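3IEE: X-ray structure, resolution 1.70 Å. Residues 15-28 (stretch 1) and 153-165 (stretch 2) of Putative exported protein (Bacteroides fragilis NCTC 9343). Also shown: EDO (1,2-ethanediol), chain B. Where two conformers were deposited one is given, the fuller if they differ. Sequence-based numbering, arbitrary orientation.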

# COMPACT_ATOMS: atom_id res chain seq x y z
N VAL A 15 -4.25 30.89 -8.64
CA VAL A 15 -5.17 29.70 -8.52
C VAL A 15 -6.62 30.08 -8.87
O VAL A 15 -7.30 30.80 -8.13
CB VAL A 15 -5.09 29.04 -7.10
CG1 VAL A 15 -6.39 28.35 -6.75
CG2 VAL A 15 -3.89 28.06 -7.00
N SER A 16 -7.07 29.55 -10.01
CA SER A 16 -8.41 29.75 -10.52
C SER A 16 -9.35 28.63 -10.09
O SER A 16 -8.94 27.66 -9.47
CB SER A 16 -8.35 29.72 -12.04
OG SER A 16 -7.92 28.44 -12.48
N THR A 17 -10.61 28.77 -10.45
CA THR A 17 -11.60 27.75 -10.17
C THR A 17 -11.36 26.48 -11.04
O THR A 17 -11.59 25.36 -10.57
CB THR A 17 -13.04 28.34 -10.27
OG1 THR A 17 -13.21 28.88 -11.57
CG2 THR A 17 -13.24 29.45 -9.23
N ALA A 18 -10.82 26.63 -12.26
CA ALA A 18 -10.45 25.47 -13.08
C ALA A 18 -9.31 24.64 -12.44
O ALA A 18 -9.35 23.41 -12.44
CB ALA A 18 -10.01 25.89 -14.46
N ASP A 19 -8.30 25.34 -11.95
CA ASP A 19 -7.19 24.69 -11.26
C ASP A 19 -7.69 23.86 -10.06
O ASP A 19 -7.23 22.73 -9.81
CB ASP A 19 -6.22 25.77 -10.74
CG ASP A 19 -5.45 26.47 -11.86
OD1 ASP A 19 -4.96 25.74 -12.75
OD2 ASP A 19 -5.32 27.73 -11.82
N ILE A 20 -8.54 24.51 -9.27
CA ILE A 20 -9.09 23.93 -8.05
C ILE A 20 -9.88 22.64 -8.38
O ILE A 20 -9.72 21.63 -7.70
CB ILE A 20 -9.93 24.96 -7.26
CG1 ILE A 20 -9.03 26.07 -6.68
CG2 ILE A 20 -10.69 24.29 -6.11
CD1 ILE A 20 -9.83 27.35 -6.29
N GLU A 21 -10.73 22.70 -9.41
CA GLU A 21 -11.54 21.54 -9.80
C GLU A 21 -10.63 20.41 -10.21
O GLU A 21 -10.78 19.28 -9.72
CB GLU A 21 -12.56 21.84 -10.92
CG GLU A 21 -13.71 20.79 -10.93
CD GLU A 21 -14.93 21.17 -11.78
OE1 GLU A 21 -14.85 22.07 -12.65
OE2 GLU A 21 -15.97 20.51 -11.59
N ASN A 22 -9.67 20.73 -11.08
CA ASN A 22 -8.74 19.77 -11.57
C ASN A 22 -8.05 19.09 -10.37
O ASN A 22 -7.95 17.89 -10.31
CB ASN A 22 -7.69 20.46 -12.44
CG ASN A 22 -6.98 19.51 -13.30
OD1 ASN A 22 -7.59 18.95 -14.22
ND2 ASN A 22 -5.70 19.22 -12.99
N ALA A 23 -7.53 19.91 -9.45
CA ALA A 23 -6.80 19.41 -8.30
C ALA A 23 -7.66 18.51 -7.44
O ALA A 23 -7.22 17.48 -6.98
CB ALA A 23 -6.28 20.60 -7.46
N ALA A 24 -8.90 18.91 -7.21
CA ALA A 24 -9.87 18.07 -6.50
C ALA A 24 -10.11 16.73 -7.17
O ALA A 24 -10.22 15.71 -6.48
CB ALA A 24 -11.22 18.80 -6.37
N GLU A 25 -10.18 16.72 -8.50
CA GLU A 25 -10.40 15.47 -9.23
C GLU A 25 -9.23 14.52 -9.05
O GLU A 25 -9.40 13.32 -8.91
CB GLU A 25 -10.64 15.73 -10.70
CG GLU A 25 -12.00 16.25 -11.05
CD GLU A 25 -13.12 15.39 -10.50
OE1 GLU A 25 -13.07 14.15 -10.65
OE2 GLU A 25 -14.03 15.96 -9.87
N VAL A 26 -8.02 15.08 -9.05
CA VAL A 26 -6.79 14.30 -8.86
C VAL A 26 -6.81 13.64 -7.49
O VAL A 26 -6.61 12.43 -7.36
CB VAL A 26 -5.56 15.12 -9.01
CG1 VAL A 26 -4.30 14.35 -8.46
CG2 VAL A 26 -5.38 15.53 -10.51
N ILE A 27 -7.14 14.42 -6.48
CA ILE A 27 -7.20 13.88 -5.10
C ILE A 27 -8.34 12.87 -4.91
O ILE A 27 -8.14 11.83 -4.25
CB ILE A 27 -7.20 15.01 -4.04
CG1 ILE A 27 -5.93 15.88 -4.15
CG2 ILE A 27 -7.28 14.43 -2.62
CD1 ILE A 27 -4.69 15.15 -3.90
N LYS A 28 -9.49 13.15 -5.52
CA LYS A 28 -10.62 12.22 -5.57
C LYS A 28 -10.16 10.85 -6.08
O LYS A 28 -10.38 9.83 -5.44
CB LYS A 28 -11.72 12.75 -6.46
CG LYS A 28 -12.62 13.80 -5.80
CD LYS A 28 -13.47 14.50 -6.85
CE LYS A 28 -14.75 15.14 -6.31
NZ LYS A 28 -15.52 15.74 -7.42
N PRO A 153 3.43 12.29 -7.90
CA PRO A 153 3.75 13.65 -8.38
C PRO A 153 2.53 14.55 -8.61
O PRO A 153 2.58 15.78 -8.34
CB PRO A 153 4.55 13.40 -9.67
CG PRO A 153 4.43 12.00 -10.00
CD PRO A 153 3.91 11.24 -8.80
N PHE A 154 1.43 13.94 -9.06
CA PHE A 154 0.22 14.68 -9.41
C PHE A 154 -0.58 15.06 -8.18
O PHE A 154 -1.11 16.17 -8.10
CB PHE A 154 -0.60 13.86 -10.39
CG PHE A 154 0.19 13.53 -11.62
CD1 PHE A 154 0.84 14.57 -12.32
CD2 PHE A 154 0.45 12.23 -11.98
CE1 PHE A 154 1.66 14.31 -13.45
CE2 PHE A 154 1.26 11.96 -13.13
CZ PHE A 154 1.87 13.00 -13.83
N THR A 155 -0.60 14.17 -7.19
CA THR A 155 -1.27 14.52 -5.92
C THR A 155 -0.51 15.64 -5.20
O THR A 155 -1.13 16.55 -4.59
CB THR A 155 -1.45 13.30 -4.99
OG1 THR A 155 -0.16 12.74 -4.70
CG2 THR A 155 -2.39 12.21 -5.64
N GLU A 156 0.81 15.65 -5.31
CA GLU A 156 1.59 16.70 -4.70
C GLU A 156 1.23 18.08 -5.33
O GLU A 156 0.99 19.05 -4.64
CB GLU A 156 3.06 16.41 -4.89
CG GLU A 156 3.95 17.44 -4.23
CD GLU A 156 5.38 16.94 -4.26
OE1 GLU A 156 6.02 17.15 -5.29
OE2 GLU A 156 5.79 16.25 -3.28
N GLN A 157 1.20 18.13 -6.65
CA GLN A 157 0.75 19.33 -7.36
C GLN A 157 -0.67 19.76 -6.98
O GLN A 157 -0.94 20.96 -6.82
CB GLN A 157 0.86 19.12 -8.89
CG GLN A 157 2.32 19.07 -9.37
CD GLN A 157 3.19 20.23 -8.80
OE1 GLN A 157 2.81 21.41 -8.90
NE2 GLN A 157 4.32 19.88 -8.18
N ALA A 158 -1.56 18.78 -6.81
CA ALA A 158 -2.98 19.03 -6.49
C ALA A 158 -3.09 19.63 -5.08
O ALA A 158 -3.86 20.61 -4.84
CB ALA A 158 -3.78 17.75 -6.63
N GLU A 159 -2.31 19.07 -4.15
CA GLU A 159 -2.24 19.65 -2.78
C GLU A 159 -1.82 21.10 -2.74
O GLU A 159 -2.36 21.91 -1.98
CB GLU A 159 -1.35 18.80 -1.84
CG GLU A 159 -1.85 17.42 -1.59
CD GLU A 159 -0.83 16.50 -0.91
OE1 GLU A 159 0.28 16.97 -0.65
OE2 GLU A 159 -1.15 15.29 -0.70
N LEU A 160 -0.82 21.45 -3.52
CA LEU A 160 -0.32 22.81 -3.57
C LEU A 160 -1.44 23.75 -4.01
O LEU A 160 -1.57 24.86 -3.47
CB LEU A 160 0.85 22.91 -4.53
CG LEU A 160 2.16 22.29 -4.07
CD1 LEU A 160 3.08 22.12 -5.23
CD2 LEU A 160 2.77 23.19 -3.03
N VAL A 161 -2.25 23.32 -4.96
CA VAL A 161 -3.42 24.14 -5.37
C VAL A 161 -4.47 24.30 -4.24
O VAL A 161 -4.95 25.43 -3.95
CB VAL A 161 -4.08 23.56 -6.69
CG1 VAL A 161 -5.44 24.22 -7.02
CG2 VAL A 161 -3.14 23.70 -7.87
N LEU A 162 -4.87 23.19 -3.65
CA LEU A 162 -5.91 23.20 -2.67
C LEU A 162 -5.50 23.87 -1.35
O LEU A 162 -6.37 24.34 -0.61
CB LEU A 162 -6.43 21.79 -2.44
CG LEU A 162 -7.10 21.10 -3.68
CD1 LEU A 162 -7.55 19.69 -3.38
CD2 LEU A 162 -8.27 21.94 -4.16
N LEU A 163 -4.20 23.95 -1.08
CA LEU A 163 -3.71 24.49 0.19
C LEU A 163 -3.08 25.86 0.04
O LEU A 163 -2.40 26.35 0.96
CB LEU A 163 -2.68 23.51 0.79
CG LEU A 163 -3.24 22.18 1.21
CD1 LEU A 163 -2.05 21.16 1.53
CD2 LEU A 163 -4.21 22.34 2.40
N VAL A 164 -3.31 26.48 -1.11
CA VAL A 164 -2.58 27.66 -1.52
C VAL A 164 -2.64 28.76 -0.44
O VAL A 164 -1.64 29.41 -0.13
CB VAL A 164 -3.08 28.20 -2.89
CG1 VAL A 164 -4.55 28.57 -2.83
CG2 VAL A 164 -2.24 29.38 -3.31
N ASP A 165 -3.78 28.92 0.20
CA ASP A 165 -3.89 30.00 1.18
C ASP A 165 -3.76 29.53 2.63
O ASP A 165 -4.05 30.30 3.56
CB ASP A 165 -5.21 30.75 0.97
CG ASP A 165 -5.23 31.51 -0.34
OD1 ASP A 165 -4.20 32.19 -0.63
OD2 ASP A 165 -6.27 31.41 -1.05
C1 EDO B . -2.05 11.89 -0.37
O1 EDO B . -2.93 12.09 0.72
C2 EDO B . -2.65 12.40 -1.68
O2 EDO B . -3.02 13.79 -1.69

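Two helices far apart in sequence pack mainly through apolar side chains, with no hydrogen bond or salt bridge between them, and come closest where one alanine faces another. Helix 17-28 and helix 153-162 run in roughly opposing directions, at 136° between their N-to-C vectors, and their axes approach to 8.5 Å. The tightest point is the pair Ala23 and Ala158, whose CA atoms lie 4.2 Å apart; at Ile20–Val161 and Ile27–Thr155 the CA atoms stand 6.3 and 6.0 Å apart. Both alanines are buried and point their CB toward the other helix, and their small side chains let the backbones draw near: Ala158 CB lies 3.5 Å from Ala23 O and 3.9 Å from Ala23 CB. That carbonyl accepts from Ile27 N at 3.1 Å (Ala23 O to Ile27 N) within its own helix, and the contact with the Ala158 methyl is van der Waals packing.

Larger side chains fill the space around this pair. Val161, in the t rotamer, sends CG1 to within 3.7 Å of Ala23 CB, 3.6 Å of Asp19 O and 3.8 Å of Ile20 CA, so one methyl group packs against a full turn of the first helix. Two residues interlock as knobs in holes. Leu162 sits among Ile20, Ala23, Ala24 and Ile27, with its CG 3.9 Å from Ala23 CB and its CD2 3.9 Å from Ile20 CG2. Ile27 sits in return among Thr155, Ala158, Glu159 and Leu162; its CG1 is 3.8 Å from Ala158 CB and its CD1 3.9 Å from Thr155 CB. Both leave the backbone sideways, yet their ends come nearer to the partner helix. Val26 CG1 meets Ala158 CB at 3.9 Å and Phe154 O at 3.7 Å.

Just before the first helix, Val15 extends the apolar seam, its CG2 lying 4.1 Å from Val161 CG1 and 4.2 Å from Val164 CB. Next to it, Ser16 and Asp19 form a reciprocal capping box: Asp19 N donates to Ser16 OG at 3.2 Å, Ser16 N to Asp19 OD2 at 3.1 Å, and Ser16 OG to Asp19 OD2 at 2.8 Å. The Glu25–Lys28 salt bridge, 2.9 Å from OE2 to NZ, lies outside the contact.

A 1,2-ethanediol, probably from the crystallisation liquor, borders the contact near Ile27. Its O2 donates to Glu159 OE2 at 2.6 Å and lies 3.1 Å from Ile27 CD1, while its C2 is 3.6 Å from Thr155 CB.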